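Local coordinates for 70 kDa protein (PDB 4B2N), which cleaves rubber oxidatively and processively as a dihaem c-type cytochrome dioxygenase, each of its two haems attached covalently to the chain, at residues V68-P73 with G491-E496; D158-N163 with N180-G185; S308-S313 with W450-L455; D532-W537 with W567-V572; F583-H588 with V628-L633. All blocks are in the same frame, centred on the assembly; numbering follows the deposited sequence. Where two conformers were deposited one is given.

Interaction 1 (V68-P73 with G491-E496)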
# COMPACT_ATOMS: atom_id res chain seq x y z
N VAL A 68 4.52 15.75 10.07
CA VAL A 68 5.77 16.50 10.11
C VAL A 68 5.92 17.25 8.80
O VAL A 68 5.89 16.64 7.71
CB VAL A 68 7.04 15.60 10.30
CG1 VAL A 68 8.29 16.47 10.17
CG2 VAL A 68 6.98 14.97 11.66
N ASP A 69 6.10 18.55 8.90
CA ASP A 69 6.16 19.41 7.74
C ASP A 69 7.61 19.43 7.28
O ASP A 69 8.46 19.98 7.96
CB ASP A 69 5.59 20.80 8.08
CG ASP A 69 5.64 21.75 6.89
OD1 ASP A 69 6.24 21.42 5.84
OD2 ASP A 69 5.12 22.87 7.03
N LEU A 70 7.92 18.77 6.16
CA LEU A 70 9.29 18.78 5.64
C LEU A 70 9.62 20.01 4.79
O LEU A 70 10.82 20.33 4.54
CB LEU A 70 9.56 17.52 4.73
CG LEU A 70 9.27 16.26 5.56
CD1 LEU A 70 9.20 15.03 4.65
CD2 LEU A 70 10.28 16.12 6.74
N HIS A 71 8.56 20.67 4.29
CA HIS A 71 8.72 21.86 3.42
C HIS A 71 9.16 23.07 4.19
O HIS A 71 10.03 23.79 3.75
CB HIS A 71 7.46 22.09 2.58
CG HIS A 71 7.30 21.07 1.48
ND1 HIS A 71 6.94 19.79 1.74
CD2 HIS A 71 7.61 21.14 0.14
CE1 HIS A 71 6.98 19.09 0.58
NE2 HIS A 71 7.34 19.94 -0.39
N ASN A 72 8.63 23.23 5.38
CA ASN A 72 9.04 24.29 6.30
C ASN A 72 9.32 23.56 7.61
O ASN A 72 8.45 23.55 8.52
CB ASN A 72 7.92 25.35 6.34
CG ASN A 72 7.94 26.19 5.09
OD1 ASN A 72 8.80 27.06 4.95
ND2 ASN A 72 7.10 25.87 4.12
N PRO A 73 10.50 22.89 7.69
CA PRO A 73 10.80 21.94 8.81
C PRO A 73 11.08 22.67 10.12
O PRO A 73 11.42 23.86 10.11
CB PRO A 73 12.00 21.14 8.32
CG PRO A 73 12.72 22.12 7.44
CD PRO A 73 11.63 22.96 6.75
N GLY A 491 18.20 13.64 8.82
CA GLY A 491 17.12 14.48 8.29
C GLY A 491 15.87 14.44 9.16
O GLY A 491 15.81 13.62 10.10
N PRO A 492 14.85 15.24 8.80
CA PRO A 492 13.64 15.35 9.64
C PRO A 492 12.64 14.23 9.33
O PRO A 492 11.78 13.98 10.17
CB PRO A 492 13.13 16.74 9.32
CG PRO A 492 13.54 16.94 7.87
CD PRO A 492 14.88 16.30 7.78
N ASN A 493 12.78 13.53 8.19
CA ASN A 493 11.82 12.48 7.74
C ASN A 493 12.22 11.15 8.31
O ASN A 493 12.52 10.16 7.61
CB ASN A 493 11.68 12.42 6.21
CG ASN A 493 10.59 11.44 5.76
OD1 ASN A 493 9.49 11.37 6.36
ND2 ASN A 493 10.92 10.60 4.76
N ILE A 494 12.17 11.12 9.62
CA ILE A 494 12.64 10.04 10.46
C ILE A 494 11.69 8.85 10.32
O ILE A 494 10.47 9.04 10.42
CB ILE A 494 12.50 10.50 11.96
CG1 ILE A 494 13.49 11.60 12.25
CG2 ILE A 494 12.76 9.33 12.89
CD1 ILE A 494 14.89 11.22 11.80
N TRP A 495 12.23 7.64 10.20
CA TRP A 495 11.39 6.43 10.31
C TRP A 495 11.10 6.20 11.80
O TRP A 495 12.01 5.78 12.51
CB TRP A 495 12.15 5.23 9.78
CG TRP A 495 11.19 4.06 9.60
CD1 TRP A 495 10.54 3.29 10.60
CD2 TRP A 495 10.65 3.56 8.32
NE1 TRP A 495 9.68 2.38 10.02
CE2 TRP A 495 9.69 2.50 8.66
CE3 TRP A 495 10.86 3.89 6.97
CZ2 TRP A 495 9.01 1.80 7.70
CZ3 TRP A 495 10.13 3.18 5.99
CH2 TRP A 495 9.26 2.14 6.34
N GLU A 496 9.90 6.49 12.28
CA GLU A 496 9.61 6.32 13.72
C GLU A 496 9.79 4.90 14.23
O GLU A 496 9.53 3.93 13.52
CB GLU A 496 8.17 6.75 14.07
CG GLU A 496 8.01 8.25 13.98
CD GLU A 496 8.83 9.04 15.02
OE1 GLU A 496 8.93 8.62 16.20
OE2 GLU A 496 9.32 10.15 14.69
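Leu70 and Pro492 carry this contact between two loops that lie more than four hundred residues apart in sequence, and the meeting is apolar. The leucine fork does the touching: methyl CD2 comes within 3.5 Å of Pro492 CG, while the other methyl, CD1, rests 3.9 Å from Asn493 CB. The two branches thus divide their contacts between consecutive residues of 491-496. Leu70 CG stands anti to its own carbonyl carbon (chi1 -57°), and although the CB of this residue leaves the backbone to the flank of the contact, the fork at its end closes on the second loop. Pro73 adds a looser touch, its CB 4.5 Å from Pro492 CG, so two residues of 68-73 approach the same ring carbon. Asn493 offers Leu70 its aliphatic base; its polar end is engaged elsewhere, ND2 donating to the backbone oxygen of Trp450. The 68-73 loop is braced from within as well: Asp69 OD1 accepts from Asn72 N in an Asx motif. Neither segment is helix or strand. Asp309 OD2 receives Leu70 N and His71 ND1, Val68 packs on strand 299-300, Asn493 touches strand 306-307, and Ile494 and Trp495 lie against helix 439-446.

Interaction 2 (D158-N163 with N180-G185)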
# COMPACT_ATOMS: atom_id res chain seq x y z
N ASP A 158 7.15 -0.55 -33.91
CA ASP A 158 8.00 0.32 -33.15
C ASP A 158 7.07 1.19 -32.30
O ASP A 158 6.29 1.99 -32.83
CB ASP A 158 8.82 1.17 -34.11
CG ASP A 158 9.62 2.28 -33.41
OD1 ASP A 158 9.38 2.62 -32.25
OD2 ASP A 158 10.47 2.90 -34.07
N PRO A 159 7.12 1.01 -30.99
CA PRO A 159 6.15 1.76 -30.18
C PRO A 159 6.32 3.27 -30.26
O PRO A 159 5.36 4.00 -30.09
CB PRO A 159 6.44 1.30 -28.76
CG PRO A 159 7.85 0.80 -28.77
CD PRO A 159 8.06 0.22 -30.15
N ASN A 160 7.50 3.73 -30.66
CA ASN A 160 7.69 5.17 -30.82
C ASN A 160 7.23 5.72 -32.18
O ASN A 160 7.34 6.91 -32.45
CB ASN A 160 9.10 5.58 -30.43
CG ASN A 160 9.28 5.49 -28.94
OD1 ASN A 160 8.70 6.29 -28.22
ND2 ASN A 160 10.00 4.46 -28.46
N GLN A 161 6.67 4.83 -33.00
CA GLN A 161 6.00 5.27 -34.21
C GLN A 161 4.55 4.88 -34.19
O GLN A 161 3.86 5.11 -35.18
CB GLN A 161 6.69 4.66 -35.46
CG GLN A 161 8.11 5.14 -35.65
CD GLN A 161 8.71 4.57 -36.93
OE1 GLN A 161 8.35 4.98 -38.01
NE2 GLN A 161 9.61 3.58 -36.80
N THR A 162 4.05 4.30 -33.10
CA THR A 162 2.71 3.80 -33.15
C THR A 162 2.05 4.18 -31.84
O THR A 162 1.23 3.41 -31.36
CB THR A 162 2.68 2.25 -33.27
OG1 THR A 162 3.55 1.64 -32.27
CG2 THR A 162 3.12 1.78 -34.67
N ASN A 163 2.41 5.32 -31.27
CA ASN A 163 1.81 5.79 -29.95
C ASN A 163 1.75 4.74 -28.83
O ASN A 163 0.72 4.61 -28.12
CB ASN A 163 0.43 6.37 -30.12
CG ASN A 163 0.44 7.54 -31.05
OD1 ASN A 163 -0.13 7.45 -32.11
ND2 ASN A 163 1.14 8.62 -30.67
N ASN A 180 13.48 9.73 -20.63
CA ASN A 180 13.63 10.57 -21.82
C ASN A 180 12.34 10.77 -22.63
O ASN A 180 12.40 11.20 -23.80
CB ASN A 180 14.64 9.94 -22.75
CG ASN A 180 16.04 10.06 -22.24
OD1 ASN A 180 16.53 9.18 -21.57
ND2 ASN A 180 16.71 11.12 -22.61
N GLY A 181 11.19 10.43 -22.03
CA GLY A 181 9.90 10.54 -22.66
C GLY A 181 9.57 9.57 -23.81
O GLY A 181 8.58 9.81 -24.52
N ARG A 182 10.36 8.53 -23.99
CA ARG A 182 10.04 7.58 -25.04
C ARG A 182 9.36 6.32 -24.53
O ARG A 182 9.64 5.85 -23.43
CB ARG A 182 11.28 7.26 -25.85
CG ARG A 182 11.68 8.49 -26.64
CD ARG A 182 12.94 8.21 -27.40
NE ARG A 182 12.80 7.09 -28.34
CZ ARG A 182 12.29 7.21 -29.55
NH1 ARG A 182 11.80 8.37 -29.93
NH2 ARG A 182 12.27 6.17 -30.38
N TRP A 183 8.50 5.77 -25.36
CA TRP A 183 7.90 4.47 -25.06
C TRP A 183 9.00 3.45 -24.93
O TRP A 183 9.87 3.34 -25.80
CB TRP A 183 6.93 4.00 -26.16
CG TRP A 183 5.69 4.87 -26.23
CD1 TRP A 183 5.42 5.85 -27.16
CD2 TRP A 183 4.53 4.86 -25.34
NE1 TRP A 183 4.22 6.44 -26.94
CE2 TRP A 183 3.61 5.87 -25.88
CE3 TRP A 183 4.16 4.12 -24.21
CZ2 TRP A 183 2.39 6.12 -25.32
CZ3 TRP A 183 2.92 4.41 -23.61
CH2 TRP A 183 2.05 5.41 -24.16
N THR A 184 8.94 2.63 -23.90
CA THR A 184 10.14 1.83 -23.51
C THR A 184 10.26 0.51 -24.26
O THR A 184 11.35 -0.07 -24.32
CB THR A 184 10.04 1.54 -22.05
OG1 THR A 184 8.93 0.64 -21.79
CG2 THR A 184 9.77 2.87 -21.39
N GLY A 185 9.14 -0.03 -24.73
CA GLY A 185 9.23 -1.41 -25.30
C GLY A 185 9.46 -2.51 -24.26
O GLY A 185 9.71 -3.66 -24.63
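Asn160 OD1 accepts from Trp183 N at 2.9 Å, and the amide nitrogen of the same side chain, ND2, returns a bond of 2.9 Å to Trp183 O. One asparagine amide therefore reads both the N-H and the C=O of a single residue. The first bond uses a lone pair of OD1 in the carbonyl plane, though the bond is rather bent at the hydrogen (141°); the second is straighter and likewise lies on a lone pair of the peptide oxygen. Across the flat side of this amide comes the guanidinium of Arg182, in the conformer described: its plane is 26° from that of the amide, stacked, with Asn160 CG over one guanidinium face and NH2 3.2 Å from Asn160 CB. A bend at chi3 (59°) turns the Arg182 chain at NE, ahead of this group. On the other flank Pro159 CB packs 3.8 Å from Trp183 CB, and Asn163 C lies 3.5 Å from Trp183 NE1. The presenting loop is ordered by Asp158, whose OD1 takes Asn160 N and whose OD2 takes Gln161 NE2. Removed from the haem sites, this surface contact joins the loop between strands 151-152 and 167-168 to the one between strands 173-174 and 186-189, with an Asx turn at Asp158 leading into the asparagine that pairs with the Trp183 backbone.

Interaction 3 (S308-S313 with W450-L455)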
# COMPACT_ATOMS: atom_id res chain seq x y z
N SER A 308 3.14 12.02 6.17
CA SER A 308 2.52 12.13 4.86
C SER A 308 3.01 13.30 4.00
O SER A 308 2.62 13.39 2.85
CB SER A 308 0.99 12.20 4.97
OG SER A 308 0.54 10.95 5.48
N ASP A 309 3.78 14.21 4.57
CA ASP A 309 4.41 15.28 3.75
C ASP A 309 5.50 14.72 2.81
O ASP A 309 5.90 15.36 1.81
CB ASP A 309 5.02 16.37 4.65
CG ASP A 309 5.17 17.71 3.90
OD1 ASP A 309 4.21 18.15 3.21
OD2 ASP A 309 6.24 18.34 4.00
N ASN A 310 5.98 13.53 3.13
CA ASN A 310 7.13 12.97 2.47
C ASN A 310 6.70 12.21 1.26
O ASN A 310 5.63 11.66 1.24
CB ASN A 310 7.99 12.11 3.43
CG ASN A 310 7.99 10.65 3.03
OD1 ASN A 310 8.84 10.22 2.32
ND2 ASN A 310 7.02 9.88 3.53
N VAL A 311 7.51 12.24 0.21
CA VAL A 311 7.20 11.41 -0.95
C VAL A 311 8.32 10.45 -1.27
O VAL A 311 8.20 9.67 -2.23
CB VAL A 311 6.89 12.26 -2.21
CG1 VAL A 311 5.73 13.20 -1.89
CG2 VAL A 311 8.16 13.02 -2.66
N HIS A 312 9.39 10.46 -0.46
CA HIS A 312 10.55 9.52 -0.70
C HIS A 312 10.11 8.13 -0.50
O HIS A 312 10.45 7.22 -1.29
CB HIS A 312 11.73 9.88 0.21
CG HIS A 312 12.44 11.10 -0.24
ND1 HIS A 312 13.67 11.41 0.17
CD2 HIS A 312 12.04 12.11 -1.13
CE1 HIS A 312 14.06 12.60 -0.40
NE2 HIS A 312 13.08 13.01 -1.22
N SER A 313 9.28 7.91 0.52
CA SER A 313 8.68 6.57 0.64
C SER A 313 7.87 6.19 -0.63
O SER A 313 7.94 5.02 -1.13
CB SER A 313 7.79 6.50 1.88
OG SER A 313 6.80 7.51 1.81
N TRP A 450 16.72 9.26 2.20
CA TRP A 450 15.38 8.81 2.55
C TRP A 450 14.76 9.68 3.60
O TRP A 450 13.55 9.98 3.53
CB TRP A 450 15.46 7.34 2.99
CG TRP A 450 15.93 6.51 1.84
CD1 TRP A 450 17.22 6.09 1.57
CD2 TRP A 450 15.10 6.04 0.71
NE1 TRP A 450 17.24 5.43 0.36
CE2 TRP A 450 15.99 5.37 -0.19
CE3 TRP A 450 13.73 6.08 0.42
CZ2 TRP A 450 15.52 4.72 -1.35
CZ3 TRP A 450 13.26 5.46 -0.70
CH2 TRP A 450 14.14 4.82 -1.60
N ALA A 451 15.59 10.14 4.56
CA ALA A 451 15.05 10.97 5.65
C ALA A 451 15.16 12.45 5.26
O ALA A 451 15.00 13.28 6.12
CB ALA A 451 15.77 10.70 7.03
N TYR A 452 15.40 12.77 3.98
CA TYR A 452 15.60 14.17 3.54
C TYR A 452 16.70 14.87 4.36
O TYR A 452 16.47 15.97 4.97
CB TYR A 452 14.30 15.00 3.73
CG TYR A 452 13.15 14.70 2.84
CD1 TYR A 452 12.42 13.49 2.97
CD2 TYR A 452 12.74 15.62 1.88
CE1 TYR A 452 11.29 13.25 2.19
CE2 TYR A 452 11.58 15.40 1.08
CZ TYR A 452 10.89 14.22 1.25
OH TYR A 452 9.82 14.01 0.44
N ASN A 453 17.82 14.19 4.51
CA ASN A 453 18.97 14.76 5.21
C ASN A 453 19.53 15.95 4.45
O ASN A 453 20.35 16.64 4.96
CB ASN A 453 20.04 13.71 5.65
CG ASN A 453 21.04 13.34 4.55
OD1 ASN A 453 20.72 13.41 3.34
ND2 ASN A 453 22.24 12.89 4.95
N ASN A 454 19.05 16.21 3.25
CA ASN A 454 19.45 17.46 2.59
C ASN A 454 18.88 18.70 3.32
O ASN A 454 19.34 19.82 3.07
CB ASN A 454 19.07 17.48 1.12
CG ASN A 454 17.57 17.41 0.91
OD1 ASN A 454 17.02 18.19 0.12
ND2 ASN A 454 16.89 16.49 1.60
N LEU A 455 17.94 18.50 4.24
CA LEU A 455 17.40 19.59 5.03
C LEU A 455 18.18 19.84 6.34
O LEU A 455 17.80 20.70 7.16
CB LEU A 455 15.92 19.32 5.37
CG LEU A 455 15.08 18.94 4.17
CD1 LEU A 455 13.67 18.72 4.67
CD2 LEU A 455 15.14 20.06 3.10
O HOH W 1 8.02 15.88 0.28
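His312 and Tyr452 lie face to face, their planes only 12° apart and their ring centroids at 3.7 Å. Tyr452 CE1 sits over the centre of the imidazole, and His312 CE1 over the centre of the phenol ring. The Tyr452 hydroxyl reaches the backbone just before helix 312-319. There Val311 N donates to Tyr452 OH at 2.9 Å, almost straight at 172°, near the plane of the ring. Asn310 turns its amide 82° from that ring and lays CB 3.7 Å from Tyr452 CE1; its OD1 also accepts from Ser313 N in an Asx motif. Trp450 touches the backbone of His312, CZ3 3.4 Å from His312 O. A water accepts from Tyr452 OH and donates to Asp309 O, so the phenol both gives and receives a hydrogen. His312 is held at both nitrogens, by Trp449 O at ND1 and Glu333 OE1 at NE2. Facing a carbonyl oxygen, ND1 should carry a hydrogen; the carboxylate, meeting a buried imidazole, would probably favour a second one at NE2, giving a cationic ring stacked on the phenol.

Interaction 4 (D532-W537 with W567-V572)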
# COMPACT_ATOMS: atom_id res chain seq x y z
N ASP A 532 -16.61 -14.91 14.07
CA ASP A 532 -17.02 -15.21 12.69
C ASP A 532 -15.97 -15.05 11.63
O ASP A 532 -16.30 -15.09 10.44
CB ASP A 532 -18.22 -14.38 12.31
CG ASP A 532 -19.48 -14.83 13.09
OD1 ASP A 532 -19.32 -15.77 13.89
OD2 ASP A 532 -20.58 -14.29 12.91
N ARG A 533 -14.71 -14.88 12.01
CA ARG A 533 -13.68 -14.75 10.95
C ARG A 533 -13.23 -16.15 10.52
O ARG A 533 -12.80 -16.92 11.34
CB ARG A 533 -12.48 -13.98 11.50
CG ARG A 533 -12.82 -12.65 12.16
CD ARG A 533 -11.55 -11.87 12.50
NE ARG A 533 -11.86 -10.59 13.16
CZ ARG A 533 -11.09 -10.00 14.05
NH1 ARG A 533 -9.91 -10.54 14.39
NH2 ARG A 533 -11.51 -8.90 14.65
N PRO A 534 -13.24 -16.48 9.24
CA PRO A 534 -12.78 -17.81 8.88
C PRO A 534 -11.28 -17.85 8.76
O PRO A 534 -10.68 -16.91 8.21
CB PRO A 534 -13.40 -18.02 7.50
CG PRO A 534 -13.34 -16.60 6.91
CD PRO A 534 -13.69 -15.69 8.07
N LYS A 535 -10.66 -18.93 9.20
CA LYS A 535 -9.19 -18.99 9.13
C LYS A 535 -8.69 -19.16 7.71
O LYS A 535 -7.62 -18.70 7.36
CB LYS A 535 -8.66 -20.18 9.90
CG LYS A 535 -8.85 -19.96 11.41
CD LYS A 535 -7.71 -19.09 11.84
CE LYS A 535 -7.60 -19.05 13.35
NZ LYS A 535 -7.09 -17.68 13.58
N LEU A 536 -9.42 -19.94 6.95
CA LEU A 536 -9.11 -20.06 5.51
C LEU A 536 -10.36 -19.77 4.73
O LEU A 536 -11.49 -20.13 5.13
CB LEU A 536 -8.56 -21.40 5.16
CG LEU A 536 -7.26 -21.82 5.88
CD1 LEU A 536 -7.67 -22.26 7.26
CD2 LEU A 536 -6.63 -22.98 5.16
N TRP A 537 -10.24 -19.03 3.67
CA TRP A 537 -11.49 -18.65 2.99
C TRP A 537 -11.22 -18.39 1.53
O TRP A 537 -10.12 -17.94 1.16
CB TRP A 537 -12.10 -17.45 3.71
CG TRP A 537 -11.22 -16.23 3.80
CD1 TRP A 537 -10.33 -15.88 4.81
CD2 TRP A 537 -11.14 -15.11 2.84
NE1 TRP A 537 -9.72 -14.67 4.56
CE2 TRP A 537 -10.16 -14.16 3.40
CE3 TRP A 537 -11.74 -14.82 1.59
CZ2 TRP A 537 -9.82 -12.97 2.75
CZ3 TRP A 537 -11.43 -13.58 0.95
CH2 TRP A 537 -10.46 -12.70 1.50
N TRP A 567 -16.12 -9.70 0.67
CA TRP A 567 -16.22 -10.81 -0.31
C TRP A 567 -17.14 -11.87 0.21
O TRP A 567 -17.12 -12.19 1.38
CB TRP A 567 -14.83 -11.38 -0.67
CG TRP A 567 -14.08 -10.27 -1.35
CD1 TRP A 567 -13.08 -9.43 -0.81
CD2 TRP A 567 -14.35 -9.78 -2.69
NE1 TRP A 567 -12.76 -8.45 -1.73
CE2 TRP A 567 -13.47 -8.64 -2.90
CE3 TRP A 567 -15.26 -10.15 -3.71
CZ2 TRP A 567 -13.47 -7.91 -4.11
CZ3 TRP A 567 -15.23 -9.45 -4.90
CH2 TRP A 567 -14.35 -8.33 -5.10
N LYS A 568 -17.95 -12.41 -0.67
CA LYS A 568 -18.57 -13.70 -0.38
C LYS A 568 -17.41 -14.70 -0.26
O LYS A 568 -16.37 -14.57 -0.92
CB LYS A 568 -19.55 -14.09 -1.49
CG LYS A 568 -20.77 -13.22 -1.52
CD LYS A 568 -21.78 -13.66 -2.56
CE LYS A 568 -23.14 -13.06 -2.32
NZ LYS A 568 -23.83 -13.17 -3.63
N TYR A 569 -17.53 -15.69 0.61
CA TYR A 569 -16.42 -16.64 0.66
C TYR A 569 -17.02 -17.97 1.03
O TYR A 569 -18.18 -18.04 1.52
CB TYR A 569 -15.37 -16.23 1.72
CG TYR A 569 -15.95 -16.16 3.11
CD1 TYR A 569 -15.99 -17.32 3.90
CD2 TYR A 569 -16.44 -14.96 3.64
CE1 TYR A 569 -16.54 -17.31 5.14
CE2 TYR A 569 -16.98 -14.93 4.90
CZ TYR A 569 -17.01 -16.12 5.63
OH TYR A 569 -17.48 -16.19 6.88
N THR A 570 -16.24 -18.98 0.78
CA THR A 570 -16.48 -20.31 1.30
C THR A 570 -15.37 -20.57 2.27
O THR A 570 -14.15 -20.43 1.94
CB THR A 570 -16.52 -21.30 0.11
OG1 THR A 570 -17.64 -20.91 -0.67
CG2 THR A 570 -16.76 -22.69 0.57
N ALA A 571 -15.74 -20.90 3.50
CA ALA A 571 -14.71 -21.40 4.45
C ALA A 571 -14.04 -22.72 3.97
O ALA A 571 -14.66 -23.53 3.24
CB ALA A 571 -15.27 -21.56 5.85
N VAL A 572 -12.79 -22.93 4.37
CA VAL A 572 -12.05 -24.11 4.01
C VAL A 572 -11.23 -24.48 5.23
O VAL A 572 -10.79 -23.60 6.03
CB VAL A 572 -11.08 -23.78 2.86
CG1 VAL A 572 -10.23 -24.98 2.52
CG2 VAL A 572 -11.81 -23.25 1.61
O HOH W 2 -11.06 -22.26 8.31
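Trp537 and Ala571 form the antiparallel non-hydrogen-bonded pair that brings the two strands together, their CA atoms 4.5 Å apart. Between these two segments the one direct backbone hydrogen bond runs from Val572 N to Leu536 O, at 3.2 Å; just beyond, Thr570 bonds the backbone of Lys538 in the same strand. Two CA-H...O contacts supplement it, Ala571 CA to Leu536 O and Trp537 CA to Thr570 O, the latter 3.4 Å long. A water extends the join, accepting from Leu536 N and donating to Val572 O. Among the side chains, Pro534 and Tyr569 reach toward each other tip to tip in a CH-pi contact, with Pro534 CG 4.0 Å from the ring centroid and 24° off its normal. Trp537 crosses Tyr569 at about a right angle, its CE3 3.9 Å from Tyr569 CB, and Leu536 CB meets Val572 CB. Trp537 NE1 is bound to Ser520 O. The chemistry implies a join in which backbone hydrogen bonds and a water link the strands, while the side-chain contacts across it are apolar and CH-pi.

Interaction 5 (F583-H588 with V628-L633)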
# COMPACT_ATOMS: atom_id res chain seq x y z
N PHE A 583 -3.85 -27.55 -1.70
CA PHE A 583 -3.02 -27.82 -0.54
C PHE A 583 -2.91 -26.58 0.35
O PHE A 583 -2.33 -25.59 -0.06
CB PHE A 583 -1.64 -28.29 -0.95
CG PHE A 583 -0.75 -28.59 0.20
CD1 PHE A 583 -1.13 -29.57 1.14
CD2 PHE A 583 0.46 -27.91 0.37
CE1 PHE A 583 -0.32 -29.86 2.25
CE2 PHE A 583 1.28 -28.20 1.46
CZ PHE A 583 0.88 -29.17 2.39
N LEU A 584 -3.45 -26.67 1.57
CA LEU A 584 -3.61 -25.54 2.50
C LEU A 584 -3.10 -25.93 3.91
O LEU A 584 -3.89 -26.36 4.78
CB LEU A 584 -5.08 -25.09 2.54
CG LEU A 584 -5.66 -24.52 1.22
CD1 LEU A 584 -7.15 -24.29 1.40
CD2 LEU A 584 -5.01 -23.18 0.86
N PRO A 585 -1.79 -25.86 4.15
CA PRO A 585 -1.27 -26.40 5.44
C PRO A 585 -1.76 -25.64 6.71
O PRO A 585 -2.14 -24.46 6.64
CB PRO A 585 0.25 -26.33 5.23
CG PRO A 585 0.45 -25.21 4.24
CD PRO A 585 -0.68 -25.46 3.27
N CYS A 586 -1.82 -26.34 7.84
CA CYS A 586 -2.24 -25.77 9.12
C CYS A 586 -1.11 -24.96 9.75
O CYS A 586 -1.33 -24.25 10.72
CB CYS A 586 -2.71 -26.88 10.08
SG CYS A 586 -4.24 -27.69 9.53
N THR A 587 0.08 -25.10 9.21
CA THR A 587 1.28 -24.48 9.74
C THR A 587 2.08 -23.88 8.65
O THR A 587 2.23 -24.52 7.58
CB THR A 587 2.39 -25.48 10.13
OG1 THR A 587 1.98 -26.84 9.91
CG2 THR A 587 2.87 -25.19 11.51
N HIS A 588 2.70 -22.75 8.97
CA HIS A 588 3.68 -22.19 8.05
C HIS A 588 4.79 -23.17 7.80
O HIS A 588 5.50 -23.06 6.82
CB HIS A 588 4.25 -20.84 8.53
CG HIS A 588 5.11 -20.15 7.48
ND1 HIS A 588 4.57 -19.62 6.31
CD2 HIS A 588 6.51 -19.97 7.39
CE1 HIS A 588 5.58 -19.11 5.55
NE2 HIS A 588 6.77 -19.33 6.21
N VAL A 628 -6.59 -19.17 -2.39
CA VAL A 628 -7.38 -19.28 -1.16
C VAL A 628 -6.61 -18.54 -0.06
O VAL A 628 -5.38 -18.65 0.03
CB VAL A 628 -7.58 -20.74 -0.66
CG1 VAL A 628 -8.35 -20.74 0.62
CG2 VAL A 628 -8.35 -21.54 -1.71
N TYR A 629 -7.30 -17.75 0.74
CA TYR A 629 -6.56 -17.09 1.81
C TYR A 629 -6.33 -18.08 2.95
O TYR A 629 -7.29 -18.63 3.50
CB TYR A 629 -7.28 -15.87 2.37
CG TYR A 629 -6.34 -15.13 3.34
CD1 TYR A 629 -5.42 -14.17 2.87
CD2 TYR A 629 -6.35 -15.43 4.70
CE1 TYR A 629 -4.56 -13.52 3.74
CE2 TYR A 629 -5.48 -14.77 5.59
CZ TYR A 629 -4.62 -13.82 5.11
OH TYR A 629 -3.75 -13.19 5.98
N ASN A 630 -5.07 -18.20 3.36
CA ASN A 630 -4.67 -19.07 4.45
C ASN A 630 -4.08 -18.27 5.62
O ASN A 630 -2.90 -17.83 5.56
CB ASN A 630 -3.67 -20.10 3.97
CG ASN A 630 -3.35 -21.14 5.06
OD1 ASN A 630 -3.73 -20.98 6.25
ND2 ASN A 630 -2.71 -22.22 4.66
N SER A 631 -4.87 -18.13 6.68
CA SER A 631 -4.45 -17.38 7.89
C SER A 631 -3.25 -17.97 8.67
O SER A 631 -2.68 -17.29 9.52
CB SER A 631 -5.62 -17.30 8.91
OG SER A 631 -6.49 -16.30 8.52
N TYR A 632 -2.93 -19.24 8.44
CA TYR A 632 -1.81 -19.94 9.07
C TYR A 632 -0.41 -19.65 8.46
O TYR A 632 0.57 -19.93 9.10
CB TYR A 632 -2.09 -21.45 9.11
CG TYR A 632 -3.25 -21.73 9.98
CD1 TYR A 632 -3.21 -21.35 11.32
CD2 TYR A 632 -4.43 -22.30 9.48
CE1 TYR A 632 -4.26 -21.60 12.16
CE2 TYR A 632 -5.51 -22.55 10.33
CZ TYR A 632 -5.41 -22.19 11.67
OH TYR A 632 -6.44 -22.37 12.56
N LEU A 633 -0.33 -19.04 7.30
CA LEU A 633 0.99 -18.70 6.78
C LEU A 633 1.58 -17.56 7.60
O LEU A 633 0.85 -16.81 8.29
CB LEU A 633 0.98 -18.40 5.26
CG LEU A 633 0.30 -19.48 4.40
CD1 LEU A 633 0.34 -18.94 2.96
CD2 LEU A 633 0.94 -20.86 4.48
O HOH W 3 1.52 -21.38 11.22
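Asn630 holds its CG anti to the backbone N (chi1 -173°), and a small second torsion (chi2 -11°) sets the amide so that ND2 meets Pro585 O. The bond is 3.0 Å and practically straight at 178°, in the plane of both groups and on a lone pair of the oxygen. At the other end of the amide, OD1 accepts from Tyr632 N from above its plane, so the side chain ties the turn to the facing loop. Tyr632 sets its ring root beside the next peptide, CG 3.3 Å from Cys586 O. Leu584 makes an apolar contact by crossing Val628 at about a right angle, CD1 3.8 Å from CG1. At the edge of the His588 ring, near its plane, Leu633 CA lies 3.7 Å from ND1. A water accepts from His588 N and donates to Tyr632 O. Cys586 points its CB away from the contact and is joined to Cys574 by a disulfide. The motif is an Asx turn built into a type I beta turn from Asn630 to Leu633, starting at the last residue of the outer strand 629-630.

Overall arrangement
The five contacts form two pairs and one outlier. Interactions 1 and 3, with centres 6 Å apart, touch through Asp309 and lie near the haem c #1 site, the Asn310 side chain about 8 Å and that of Asn493 about 12 Å from a haem. Along the chain interaction 2 and then interaction 3 fall between the halves of interaction 1. Interactions 4 and 5, centres 12 Å apart, follow in series and meet in one antiparallel sheet, where strand 536-538 lies between 570-571 and 629-630. The centres of the two pairs are about 40 Å apart, across the chain's centre. Interaction 2 stands alone on the surface, its centre at least 32 Å from the others. Only interactions 1 and 3 tie sequence-distant parts together; the others close shorter loops.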